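Local coordinates for protein nadb-ler3 (Gallus gallus, PDB 3WXB) that probably reduces carbonyl compounds with NADPH as hydride donor, as a short-chain dehydrogenase/reductase with a Rossmann fold, at residues G33-I38 / G65-E70; A143-S148 / N206-C211; L187-Y192 / P228-T233. One frame throughout, in Å; residues are numbered along the deposited sequence.

Contact 1 (G33-I38 / G65-E70). With NDP (NADPH dihydro-nicotinamide-adenine-dinucleotide phosphate), chain C.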
loop_
_atom_site.group_PDB
_atom_site.type_symbol
_atom_site.label_atom_id
_atom_site.label_comp_id
_atom_site.label_asym_id
_atom_site.label_seq_id
_atom_site.Cartn_x
_atom_site.Cartn_y
_atom_site.Cartn_z
ATOM N N GLY A 33 18.358 8.453 2.070
ATOM C CA GLY A 33 18.755 7.479 3.105
ATOM C C GLY A 33 20.171 7.013 2.882
ATOM O O GLY A 33 20.493 5.833 3.038
ATOM N N ALA A 34 21.051 7.939 2.489
ATOM C CA ALA A 34 22.381 7.530 2.014
ATOM C C ALA A 34 23.500 7.391 3.067
ATOM O O ALA A 34 24.653 7.102 2.691
ATOM C CB ALA A 34 22.848 8.476 0.917
ATOM N N ASN A 35 23.206 7.601 4.364
ATOM C CA ASN A 35 24.288 7.562 5.353
ATOM C C ASN A 35 24.684 6.213 5.863
ATOM O O ASN A 35 25.812 6.042 6.371
ATOM C CB ASN A 35 23.994 8.502 6.527
ATOM C CG ASN A 35 22.675 8.198 7.178
ATOM O OD1 ASN A 35 21.604 8.243 6.532
ATOM N ND2 ASN A 35 22.720 7.894 8.481
ATOM N N ARG A 36 23.792 5.229 5.776
ATOM C CA ARG A 36 24.154 3.911 6.244
ATOM C C ARG A 36 23.328 2.914 5.411
ATOM O O ARG A 36 22.555 3.343 4.564
ATOM C CB ARG A 36 23.836 3.751 7.749
ATOM C CG ARG A 36 22.358 4.018 8.107
ATOM C CD ARG A 36 22.183 4.228 9.687
ATOM N NE ARG A 36 20.815 4.640 9.961
ATOM C CZ ARG A 36 19.853 3.821 10.375
ATOM N NH1 ARG A 36 20.141 2.562 10.606
ATOM N NH2 ARG A 36 18.611 4.282 10.586
ATOM N N GLY A 37 23.513 1.627 5.665
ATOM C CA GLY A 37 22.727 0.555 5.032
ATOM C C GLY A 37 22.832 0.526 3.517
ATOM O O GLY A 37 23.862 0.853 2.921
ATOM N N ILE A 38 21.731 0.179 2.886
ATOM C CA ILE A 38 21.708 0.032 1.418
ATOM C C ILE A 38 21.986 1.325 0.718
ATOM O O ILE A 38 22.702 1.342 -0.308
ATOM C CB ILE A 38 20.315 -0.595 0.986
ATOM C CG1 ILE A 38 20.251 -2.038 1.482
ATOM C CG2 ILE A 38 20.110 -0.512 -0.538
ATOM C CD1 ILE A 38 18.773 -2.626 1.443
ATOM N N GLY A 65 26.492 15.317 11.920
ATOM C CA GLY A 65 26.334 14.635 13.195
ATOM C C GLY A 65 26.956 13.279 13.006
ATOM O O GLY A 65 27.295 12.909 11.881
ATOM N N GLN A 66 27.091 12.527 14.081
ATOM C CA GLN A 66 27.727 11.202 14.036
ATOM C C GLN A 66 27.184 10.193 12.945
ATOM O O GLN A 66 27.950 9.385 12.388
ATOM C CB GLN A 66 27.590 10.547 15.402
ATOM C CG GLN A 66 28.635 9.435 15.653
ATOM C CD GLN A 66 28.084 8.272 16.443
ATOM O OE1 GLN A 66 28.559 7.943 17.540
ATOM N NE2 GLN A 66 27.065 7.622 15.871
ATOM N N ARG A 67 25.863 10.240 12.735
ATOM C CA ARG A 67 25.091 9.483 11.700
ATOM C C ARG A 67 25.713 9.478 10.286
ATOM O O ARG A 67 25.557 8.526 9.507
ATOM C CB ARG A 67 23.788 10.255 11.537
ATOM C CG ARG A 67 22.552 9.519 11.331
ATOM C CD ARG A 67 21.492 10.609 11.156
ATOM N NE ARG A 67 21.116 11.151 12.462
ATOM C CZ ARG A 67 19.873 11.161 12.958
ATOM N NH1 ARG A 67 18.851 10.683 12.247
ATOM N NH2 ARG A 67 19.645 11.701 14.165
ATOM N N ALA A 68 26.360 10.595 9.964
ATOM C CA ALA A 68 26.726 10.975 8.601
ATOM C C ALA A 68 28.220 11.001 8.451
ATOM O O ALA A 68 28.751 11.567 7.499
ATOM C CB ALA A 68 26.166 12.343 8.279
ATOM N N GLN A 69 28.894 10.390 9.408
ATOM C CA GLN A 69 30.339 10.432 9.466
ATOM C C GLN A 69 30.949 9.778 8.249
ATOM O O GLN A 69 31.820 10.366 7.583
ATOM C CB GLN A 69 30.783 9.653 10.686
ATOM C CG GLN A 69 31.950 10.227 11.394
ATOM C CD GLN A 69 31.926 9.820 12.842
ATOM O OE1 GLN A 69 31.265 10.461 13.659
ATOM N NE2 GLN A 69 32.628 8.733 13.168
ATOM N N GLU A 70 30.542 8.541 7.975
ATOM C CA GLU A 70 31.224 7.843 6.901
ATOM C C GLU A 70 30.937 8.491 5.542
ATOM O O GLU A 70 31.811 8.527 4.664
ATOM C CB GLU A 70 30.978 6.344 6.935
ATOM C CG GLU A 70 32.248 5.565 6.650
ATOM C CD GLU A 70 32.010 4.535 5.556
ATOM O OE1 GLU A 70 31.210 3.589 5.797
ATOM O OE2 GLU A 70 32.606 4.682 4.445
HETATM P PA NDP C . 18.450 1.061 7.423
HETATM O O1A NDP C . 17.505 1.042 8.580
HETATM O O2A NDP C . 19.708 0.462 7.616
HETATM O O5B NDP C . 18.690 2.451 6.927
HETATM C C5B NDP C . 17.558 3.365 6.863
HETATM C C4B NDP C . 18.010 4.581 6.134
HETATM O O4B NDP C . 16.817 5.468 5.763
HETATM C C3B NDP C . 18.917 5.499 6.989
HETATM O O3B NDP C . 19.725 6.273 6.008
HETATM C C2B NDP C . 17.889 6.447 7.631
HETATM O O2B NDP C . 18.450 7.690 8.104
HETATM C C1B NDP C . 16.949 6.731 6.426
HETATM N N9A NDP C . 15.569 7.243 6.942
HETATM C C8A NDP C . 14.628 6.628 7.700
HETATM N N7A NDP C . 13.621 7.497 7.910
HETATM C C5A NDP C . 13.978 8.672 7.419
HETATM C C6A NDP C . 13.351 9.860 7.373
HETATM N N6A NDP C . 12.149 9.987 7.965
HETATM N N1A NDP C . 13.915 10.898 6.732
HETATM C C2A NDP C . 15.114 10.744 6.084
HETATM N N3A NDP C . 15.761 9.517 6.161
HETATM C C4A NDP C . 15.161 8.509 6.784
HETATM O O3 NDP C . 17.567 0.349 6.235
HETATM P PN NDP C . 18.206 -0.442 4.980
HETATM O O1N NDP C . 18.229 -1.859 5.322
HETATM O O2N NDP C . 19.405 0.247 4.469
HETATM O O5D NDP C . 16.937 -0.218 3.979
HETATM C C5D NDP C . 16.901 0.731 2.895
HETATM C C4D NDP C . 15.672 0.412 2.030
HETATM O O4D NDP C . 15.725 -0.949 1.632
HETATM C C3D NDP C . 14.398 0.538 2.914
HETATM O O3D NDP C . 13.427 1.160 2.079
HETATM C C2D NDP C . 14.007 -0.845 3.241
HETATM O O2D NDP C . 12.604 -0.967 3.460
HETATM C C1D NDP C . 14.453 -1.594 2.007
HETATM N N1N NDP C . 14.639 -3.041 2.290
HETATM C C2N NDP C . 15.606 -3.524 3.185
HETATM C C3N NDP C . 15.737 -4.899 3.408
HETATM C C7N NDP C . 16.728 -5.436 4.250
HETATM O O7N NDP C . 16.769 -6.656 4.429
HETATM N N7N NDP C . 17.681 -4.580 4.733
HETATM C C4N NDP C . 14.861 -5.802 2.772
HETATM C C5N NDP C . 13.874 -5.359 1.882
HETATM C C6N NDP C . 13.727 -3.982 1.647
HETATM P P2B NDP C . 18.940 7.834 9.676
HETATM O O1X NDP C . 18.791 9.295 9.751
HETATM O O2X NDP C . 20.277 7.223 9.629
HETATM O O3X NDP C . 17.917 7.085 10.455
HETATM O O HOH W 1 27.633 8.012 7.195
#
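The carbonyl oxygen of R67 takes two hydrogen bonds, one from N35 and one from a water. N35 ND2 reaches R67 O at 3.1 Å, the donor standing 52° above the carbonyl plane. The same water also donates to N35 O at 2.8 Å, so it links the two main chains next to the direct side-chain bond. The N35 amide spends its other N-H on the cofactor: ND2 meets O2X of the 2'-phosphate at 2.8 Å, nearly straight at 171°. Its OD1 accepts from the ribose hydroxyl O3B, so bonds at both ends of the amide would fix its flip. N35 and R36 belong to the glycine-rich turn of the Rossmann fold, between strand 28-31 and helix 37-47, where G33 and G37 have positive phi and I38 N binds O2N of the diphosphate; R67 comes from the loop before helix 69-77. R36, extended from CG to NE, brings NE to O2X at 2.7 Å and NH2 to O3X at 2.9 Å, while O5B lies over one guanidinium face and D234 forms a salt bridge with NH1. R67 bends at chi3 to bring NH1 to the third phosphate oxygen, O1X, at 2.9 Å.

Contact 2 (A143-S148 / N206-C211)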
loop_
_atom_site.group_PDB
_atom_site.type_symbol
_atom_site.label_atom_id
_atom_site.label_comp_id
_atom_site.label_asym_id
_atom_site.label_seq_id
_atom_site.Cartn_x
_atom_site.Cartn_y
_atom_site.Cartn_z
ATOM N N ALA A 143 6.385 9.743 1.116
ATOM C CA ALA A 143 7.618 10.477 0.825
ATOM C C ALA A 143 8.155 10.112 -0.609
ATOM O O ALA A 143 8.567 10.997 -1.342
ATOM C CB ALA A 143 8.648 10.162 1.821
ATOM N N PRO A 144 8.134 8.811 -1.000
ATOM C CA PRO A 144 8.593 8.563 -2.415
ATOM C C PRO A 144 7.725 9.249 -3.396
ATOM O O PRO A 144 8.260 9.766 -4.370
ATOM C CB PRO A 144 8.496 7.021 -2.548
ATOM C CG PRO A 144 8.957 6.610 -1.158
ATOM C CD PRO A 144 8.135 7.550 -0.250
ATOM N N LEU A 145 6.406 9.320 -3.148
ATOM C CA LEU A 145 5.544 10.082 -4.027
ATOM C C LEU A 145 5.943 11.582 -4.129
ATOM O O LEU A 145 6.051 12.168 -5.228
ATOM C CB LEU A 145 4.076 9.940 -3.598
ATOM C CG LEU A 145 3.167 10.957 -4.212
ATOM C CD1 LEU A 145 2.815 10.564 -5.677
ATOM C CD2 LEU A 145 1.899 11.138 -3.370
ATOM N N LEU A 146 6.085 12.216 -2.963
ATOM C CA LEU A 146 6.346 13.654 -2.862
ATOM C C LEU A 146 7.702 14.023 -3.435
ATOM O O LEU A 146 7.840 15.052 -4.121
ATOM C CB LEU A 146 6.330 14.067 -1.377
ATOM C CG LEU A 146 5.020 14.532 -0.734
ATOM C CD1 LEU A 146 3.765 14.124 -1.368
ATOM C CD2 LEU A 146 5.007 14.302 0.781
ATOM N N LEU A 147 8.671 13.176 -3.171
ATOM C CA LEU A 147 10.026 13.354 -3.718
ATOM C C LEU A 147 10.003 13.253 -5.268
ATOM O O LEU A 147 10.605 14.079 -5.965
ATOM C CB LEU A 147 10.970 12.356 -3.104
ATOM C CG LEU A 147 11.400 12.734 -1.676
ATOM C CD1 LEU A 147 11.879 11.503 -0.891
ATOM C CD2 LEU A 147 12.567 13.810 -1.704
ATOM N N SER A 148 9.297 12.248 -5.780
ATOM C CA SER A 148 9.088 12.106 -7.216
ATOM C C SER A 148 8.430 13.362 -7.810
ATOM O O SER A 148 8.899 13.889 -8.851
ATOM C CB SER A 148 8.301 10.807 -7.524
ATOM O OG SER A 148 9.094 9.716 -7.093
ATOM N N ASN A 206 4.516 -0.446 -4.156
ATOM C CA ASN A 206 4.471 -1.182 -5.442
ATOM C C ASN A 206 3.390 -0.597 -6.326
ATOM O O ASN A 206 3.597 -0.370 -7.517
ATOM C CB ASN A 206 4.288 -2.648 -5.177
ATOM C CG ASN A 206 5.532 -3.263 -4.551
ATOM O OD1 ASN A 206 6.605 -2.628 -4.532
ATOM N ND2 ASN A 206 5.437 -4.513 -4.130
ATOM N N MET A 207 2.232 -0.317 -5.711
ATOM C CA MET A 207 1.167 0.397 -6.353
ATOM C C MET A 207 1.600 1.728 -6.873
ATOM O O MET A 207 1.293 2.074 -8.049
ATOM C CB MET A 207 -0.114 0.504 -5.457
ATOM C CG MET A 207 -1.234 1.367 -6.109
ATOM S SD MET A 207 -1.781 0.785 -7.814
ATOM C CE MET A 207 -2.900 -0.533 -7.355
ATOM N N LEU A 208 2.264 2.530 -6.017
ATOM C CA LEU A 208 2.728 3.851 -6.457
ATOM C C LEU A 208 3.605 3.735 -7.708
ATOM O O LEU A 208 3.428 4.499 -8.678
ATOM C CB LEU A 208 3.524 4.537 -5.358
ATOM C CG LEU A 208 4.244 5.827 -5.710
ATOM C CD1 LEU A 208 3.209 6.967 -6.214
ATOM C CD2 LEU A 208 5.106 6.310 -4.466
ATOM N N THR A 209 4.524 2.792 -7.662
ATOM C CA THR A 209 5.500 2.602 -8.753
ATOM C C THR A 209 4.761 2.285 -10.075
ATOM O O THR A 209 5.061 2.883 -11.140
ATOM C CB THR A 209 6.446 1.473 -8.422
ATOM O OG1 THR A 209 7.122 1.715 -7.182
ATOM C CG2 THR A 209 7.542 1.313 -9.509
ATOM N N ARG A 210 3.811 1.380 -10.003
ATOM C CA ARG A 210 2.948 1.076 -11.123
ATOM C C ARG A 210 2.277 2.344 -11.694
ATOM O O ARG A 210 2.345 2.588 -12.875
ATOM C CB ARG A 210 1.909 0.036 -10.712
ATOM C CG ARG A 210 1.322 -0.805 -11.806
ATOM C CD ARG A 210 2.374 -1.681 -12.335
ATOM N NE ARG A 210 1.958 -2.898 -12.985
ATOM C CZ ARG A 210 1.060 -2.988 -13.941
ATOM N NH1 ARG A 210 0.401 -1.927 -14.324
ATOM N NH2 ARG A 210 0.793 -4.153 -14.504
ATOM N N CYS A 211 1.615 3.122 -10.836
ATOM C CA CYS A 211 0.944 4.322 -11.285
ATOM C C CYS A 211 1.943 5.305 -11.920
ATOM O O CYS A 211 1.605 5.963 -12.911
ATOM C CB CYS A 211 0.166 5.051 -10.133
ATOM S SG CYS A 211 -1.187 3.993 -9.515
#
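L208 lays its CD2 methyl against the helix backbone beside L145, 3.5 Å from L145 N, so that a branched side chain packs on main chain as well as on its opposite number. The same methyl extends to the ring of P144, whose CB lies 4.0 Å from L208 CD2. The other branch meets side chain: CD1 of L208 touches CD1 of L145 at 3.7 Å. Each leucine holds CG anti to its own backbone N (chi1 172° for L208, 165° for L145), yet the two side chains cross at about a right angle, and one overlaps the other by its methyls. The backbones come nearest at this pair, with the L145 and L208 CA atoms 7.3 Å apart. Because proline offers no N-H to the preceding turn, the first helix is kinked at P144. The side-chain contacts are apolar, no hydrogen bond crosses, and all three touching residues are buried. Helices 130-160 and 196-216 thus pack side by side, as the corresponding pair does in the classic short-chain dehydrogenase dimer; consistent with this, L196 of the second subunit packs on both L145 and L208. On the inner side, P144 and S148 lie on strands 112-115 and 173-177, while L146 and L147 meet I94 of helix 91-105.

Contact 3 (L187-Y192 / P228-T233). With NDP (NADPH dihydro-nicotinamide-adenine-dinucleotide phosphate), chain C.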
loop_
_atom_site.group_PDB
_atom_site.type_symbol
_atom_site.label_atom_id
_atom_site.label_comp_id
_atom_site.label_asym_id
_atom_site.label_seq_id
_atom_site.Cartn_x
_atom_site.Cartn_y
_atom_site.Cartn_z
ATOM N N LEU A 187 4.429 -12.662 0.788
ATOM C CA LEU A 187 4.408 -12.338 2.221
ATOM C C LEU A 187 5.691 -12.796 2.876
ATOM O O LEU A 187 5.667 -13.529 3.850
ATOM C CB LEU A 187 3.229 -13.051 2.884
ATOM C CG LEU A 187 2.220 -12.366 3.805
ATOM C CD1 LEU A 187 1.871 -13.157 5.063
ATOM C CD2 LEU A 187 2.428 -10.926 4.034
ATOM N N TYR A 188 6.819 -12.322 2.351
ATOM C CA TYR A 188 8.135 -12.850 2.686
ATOM C C TYR A 188 8.436 -12.588 4.176
ATOM O O TYR A 188 8.098 -11.494 4.692
ATOM C CB TYR A 188 9.174 -12.106 1.817
ATOM C CG TYR A 188 10.621 -12.520 1.935
ATOM C CD1 TYR A 188 10.999 -13.874 1.849
ATOM C CD2 TYR A 188 11.640 -11.539 2.037
ATOM C CE1 TYR A 188 12.348 -14.258 1.913
ATOM C CE2 TYR A 188 13.004 -11.898 2.081
ATOM C CZ TYR A 188 13.352 -13.268 2.026
ATOM O OH TYR A 188 14.692 -13.649 2.094
ATOM N N LEU A 189 9.064 -13.557 4.829
ATOM C CA LEU A 189 9.572 -13.414 6.230
ATOM C C LEU A 189 8.492 -13.289 7.293
ATOM O O LEU A 189 8.731 -12.763 8.398
ATOM C CB LEU A 189 10.602 -12.276 6.345
ATOM C CG LEU A 189 11.960 -12.594 5.623
ATOM C CD1 LEU A 189 12.936 -11.351 5.562
ATOM C CD2 LEU A 189 12.670 -13.814 6.276
ATOM N N TRP A 190 7.298 -13.795 6.969
ATOM C CA TRP A 190 6.124 -13.726 7.881
ATOM C C TRP A 190 6.408 -14.304 9.287
ATOM O O TRP A 190 6.004 -13.744 10.277
ATOM C CB TRP A 190 4.901 -14.448 7.263
ATOM C CG TRP A 190 3.697 -14.417 8.216
ATOM C CD1 TRP A 190 3.257 -15.439 9.010
ATOM C CD2 TRP A 190 2.896 -13.256 8.573
ATOM N NE1 TRP A 190 2.168 -15.016 9.758
ATOM C CE2 TRP A 190 1.925 -13.690 9.503
ATOM C CE3 TRP A 190 2.842 -11.933 8.110
ATOM C CZ2 TRP A 190 0.954 -12.834 10.023
ATOM C CZ3 TRP A 190 1.873 -11.075 8.625
ATOM C CH2 TRP A 190 0.948 -11.528 9.578
ATOM N N GLN A 191 7.106 -15.440 9.331
ATOM C CA GLN A 191 7.500 -16.123 10.552
ATOM C C GLN A 191 8.511 -15.316 11.367
ATOM O O GLN A 191 8.458 -15.319 12.619
ATOM C CB GLN A 191 8.017 -17.555 10.217
ATOM C CG GLN A 191 8.973 -17.669 8.956
ATOM C CD GLN A 191 8.282 -17.454 7.555
ATOM O OE1 GLN A 191 7.297 -18.110 7.212
ATOM N NE2 GLN A 191 8.825 -16.542 6.765
ATOM N N TYR A 192 9.375 -14.556 10.674
ATOM C CA TYR A 192 10.310 -13.639 11.314
ATOM C C TYR A 192 9.625 -12.383 11.912
ATOM O O TYR A 192 9.986 -11.929 12.973
ATOM C CB TYR A 192 11.374 -13.242 10.290
ATOM C CG TYR A 192 12.409 -12.270 10.770
ATOM C CD1 TYR A 192 13.451 -12.678 11.610
ATOM C CD2 TYR A 192 12.422 -10.956 10.306
ATOM C CE1 TYR A 192 14.437 -11.749 12.042
ATOM C CE2 TYR A 192 13.383 -10.042 10.757
ATOM C CZ TYR A 192 14.383 -10.456 11.622
ATOM O OH TYR A 192 15.309 -9.520 12.031
ATOM N N PRO A 228 15.726 -5.659 -2.613
ATOM C CA PRO A 228 17.187 -5.682 -2.461
ATOM C C PRO A 228 17.663 -6.960 -1.881
ATOM O O PRO A 228 18.849 -7.169 -1.768
ATOM C CB PRO A 228 17.464 -4.505 -1.522
ATOM C CG PRO A 228 16.213 -4.441 -0.682
ATOM C CD PRO A 228 15.079 -4.792 -1.570
ATOM N N GLY A 229 16.744 -7.841 -1.548
ATOM C CA GLY A 229 17.116 -9.080 -0.912
ATOM C C GLY A 229 16.952 -8.888 0.612
ATOM O O GLY A 229 16.468 -7.866 1.054
ATOM N N TRP A 230 17.331 -9.874 1.405
ATOM C CA TRP A 230 17.368 -9.705 2.861
ATOM C C TRP A 230 18.792 -9.318 3.261
ATOM O O TRP A 230 19.708 -10.186 3.370
ATOM C CB TRP A 230 16.929 -10.997 3.502
ATOM C CG TRP A 230 16.815 -10.967 5.025
ATOM C CD1 TRP A 230 16.840 -9.853 5.836
ATOM C CD2 TRP A 230 16.618 -12.085 5.886
ATOM N NE1 TRP A 230 16.694 -10.226 7.146
ATOM C CE2 TRP A 230 16.541 -11.585 7.207
ATOM C CE3 TRP A 230 16.504 -13.470 5.675
ATOM C CZ2 TRP A 230 16.384 -12.420 8.315
ATOM C CZ3 TRP A 230 16.346 -14.286 6.758
ATOM C CH2 TRP A 230 16.277 -13.759 8.075
ATOM N N VAL A 231 18.961 -8.032 3.511
ATOM C CA VAL A 231 20.262 -7.413 3.480
ATOM C C VAL A 231 20.755 -7.226 4.914
ATOM O O VAL A 231 19.973 -6.866 5.778
ATOM C CB VAL A 231 20.300 -6.081 2.686
ATOM C CG1 VAL A 231 21.803 -5.670 2.397
ATOM C CG2 VAL A 231 19.484 -6.151 1.288
ATOM N N LYS A 232 22.049 -7.492 5.115
ATOM C CA LYS A 232 22.740 -7.324 6.400
ATOM C C LYS A 232 22.920 -5.831 6.738
ATOM O O LYS A 232 23.933 -5.220 6.413
ATOM C CB LYS A 232 24.048 -8.166 6.385
ATOM C CG LYS A 232 25.463 -7.410 6.199
ATOM C CD LYS A 232 25.573 -6.217 5.123
ATOM C CE LYS A 232 27.007 -5.977 4.724
ATOM N NZ LYS A 232 27.952 -6.888 5.556
ATOM N N THR A 233 21.881 -5.229 7.333
ATOM C CA THR A 233 21.875 -3.802 7.663
ATOM C C THR A 233 21.223 -3.739 9.037
ATOM O O THR A 233 20.777 -4.776 9.537
ATOM C CB THR A 233 20.993 -2.981 6.727
ATOM O OG1 THR A 233 19.606 -3.313 6.970
ATOM C CG2 THR A 233 21.403 -3.170 5.226
HETATM P PA NDP C . 18.450 1.061 7.423
HETATM O O1A NDP C . 17.505 1.042 8.580
HETATM O O2A NDP C . 19.708 0.462 7.616
HETATM O O5B NDP C . 18.690 2.451 6.927
HETATM C C5B NDP C . 17.558 3.365 6.863
HETATM C C4B NDP C . 18.010 4.581 6.134
HETATM O O4B NDP C . 16.817 5.468 5.763
HETATM C C3B NDP C . 18.917 5.499 6.989
HETATM O O3B NDP C . 19.725 6.273 6.008
HETATM C C2B NDP C . 17.889 6.447 7.631
HETATM O O2B NDP C . 18.450 7.690 8.104
HETATM C C1B NDP C . 16.949 6.731 6.426
HETATM N N9A NDP C . 15.569 7.243 6.942
HETATM C C8A NDP C . 14.628 6.628 7.700
HETATM N N7A NDP C . 13.621 7.497 7.910
HETATM C C5A NDP C . 13.978 8.672 7.419
HETATM C C6A NDP C . 13.351 9.860 7.373
HETATM N N6A NDP C . 12.149 9.987 7.965
HETATM N N1A NDP C . 13.915 10.898 6.732
HETATM C C2A NDP C . 15.114 10.744 6.084
HETATM N N3A NDP C . 15.761 9.517 6.161
HETATM C C4A NDP C . 15.161 8.509 6.784
HETATM O O3 NDP C . 17.567 0.349 6.235
HETATM P PN NDP C . 18.206 -0.442 4.980
HETATM O O1N NDP C . 18.229 -1.859 5.322
HETATM O O2N NDP C . 19.405 0.247 4.469
HETATM O O5D NDP C . 16.937 -0.218 3.979
HETATM C C5D NDP C . 16.901 0.731 2.895
HETATM C C4D NDP C . 15.672 0.412 2.030
HETATM O O4D NDP C . 15.725 -0.949 1.632
HETATM C C3D NDP C . 14.398 0.538 2.914
HETATM O O3D NDP C . 13.427 1.160 2.079
HETATM C C2D NDP C . 14.007 -0.845 3.241
HETATM O O2D NDP C . 12.604 -0.967 3.460
HETATM C C1D NDP C . 14.453 -1.594 2.007
HETATM N N1N NDP C . 14.639 -3.041 2.290
HETATM C C2N NDP C . 15.606 -3.524 3.185
HETATM C C3N NDP C . 15.737 -4.899 3.408
HETATM C C7N NDP C . 16.728 -5.436 4.250
HETATM O O7N NDP C . 16.769 -6.656 4.429
HETATM N N7N NDP C . 17.681 -4.580 4.733
HETATM C C4N NDP C . 14.861 -5.802 2.772
HETATM C C5N NDP C . 13.874 -5.359 1.882
HETATM C C6N NDP C . 13.727 -3.982 1.647
HETATM P P2B NDP C . 18.940 7.834 9.676
HETATM O O1X NDP C . 18.791 9.295 9.751
HETATM O O2X NDP C . 20.277 7.223 9.629
HETATM O O3X NDP C . 17.917 7.085 10.455
#
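Neither segment is a regular helix or strand: 187-192 opens with a type II beta turn from L187 to W190, which puts L189 at a positive phi of 68°, and 228-233 runs irregularly, with an inverse gamma turn centred on K232. The nearest CA atoms, those of L189 and W230, are 9.3 Å apart, and side chains make the contact. W230 carries it, with CG anti to its backbone N (chi1 -176°). L189 covers one face of its indole: CD1 makes a CH-pi contact 3.8 Å from the centroid of the five-membered ring, almost on the normal, while CD2 lies 3.7 Å from CZ3 of the W230 six-membered ring. The CZ2 edge of the indole points at the face of the Y192 ring, a tilted edge-to-face pair with planes at 58°. Y188 arrives roughly at right angles, its OH 3.7 Å from W230 CB. The indole NE1 is satisfied by G236 O. Segment 228-233 holds the PGxVxT sequence of short-chain dehydrogenases. Here V231 N binds the nicotinamide O7N of NADPH at 2.7 Å and T233 OG1 binds O1N of the diphosphate at 2.6 Å, while P228 packs on the nicotinamide ring. The contact thus joins the loop following strand 173-177 to the cofactor loop following strand 222-227, with V231 resting on helix 247-260 and L187 and W190 on helix 196-216.

Overall arrangement
The three contacts illustrate how chemistry follows position in a Rossmann fold. Contact 2 is fully buried and its side chains meet through apolar groups, helix against helix, whereas contacts 1 and 3 join loops around NADPH, and each mixes buried with exposed residues. Contact 1 holds the adenosine 2'-phosphate with charge and hydrogen bonds; contact 3 is aromatic and apolar across its segments, using backbone and hydroxyl groups toward the nicotinamide half. These two meet where I38 packs against P228, V231 and T233. Contact 2 touches neither and lies across the centre of the chain from contact 1, but helix 196-216 follows segment 187-192, and both contacts 2 and 3 reach the second subunit.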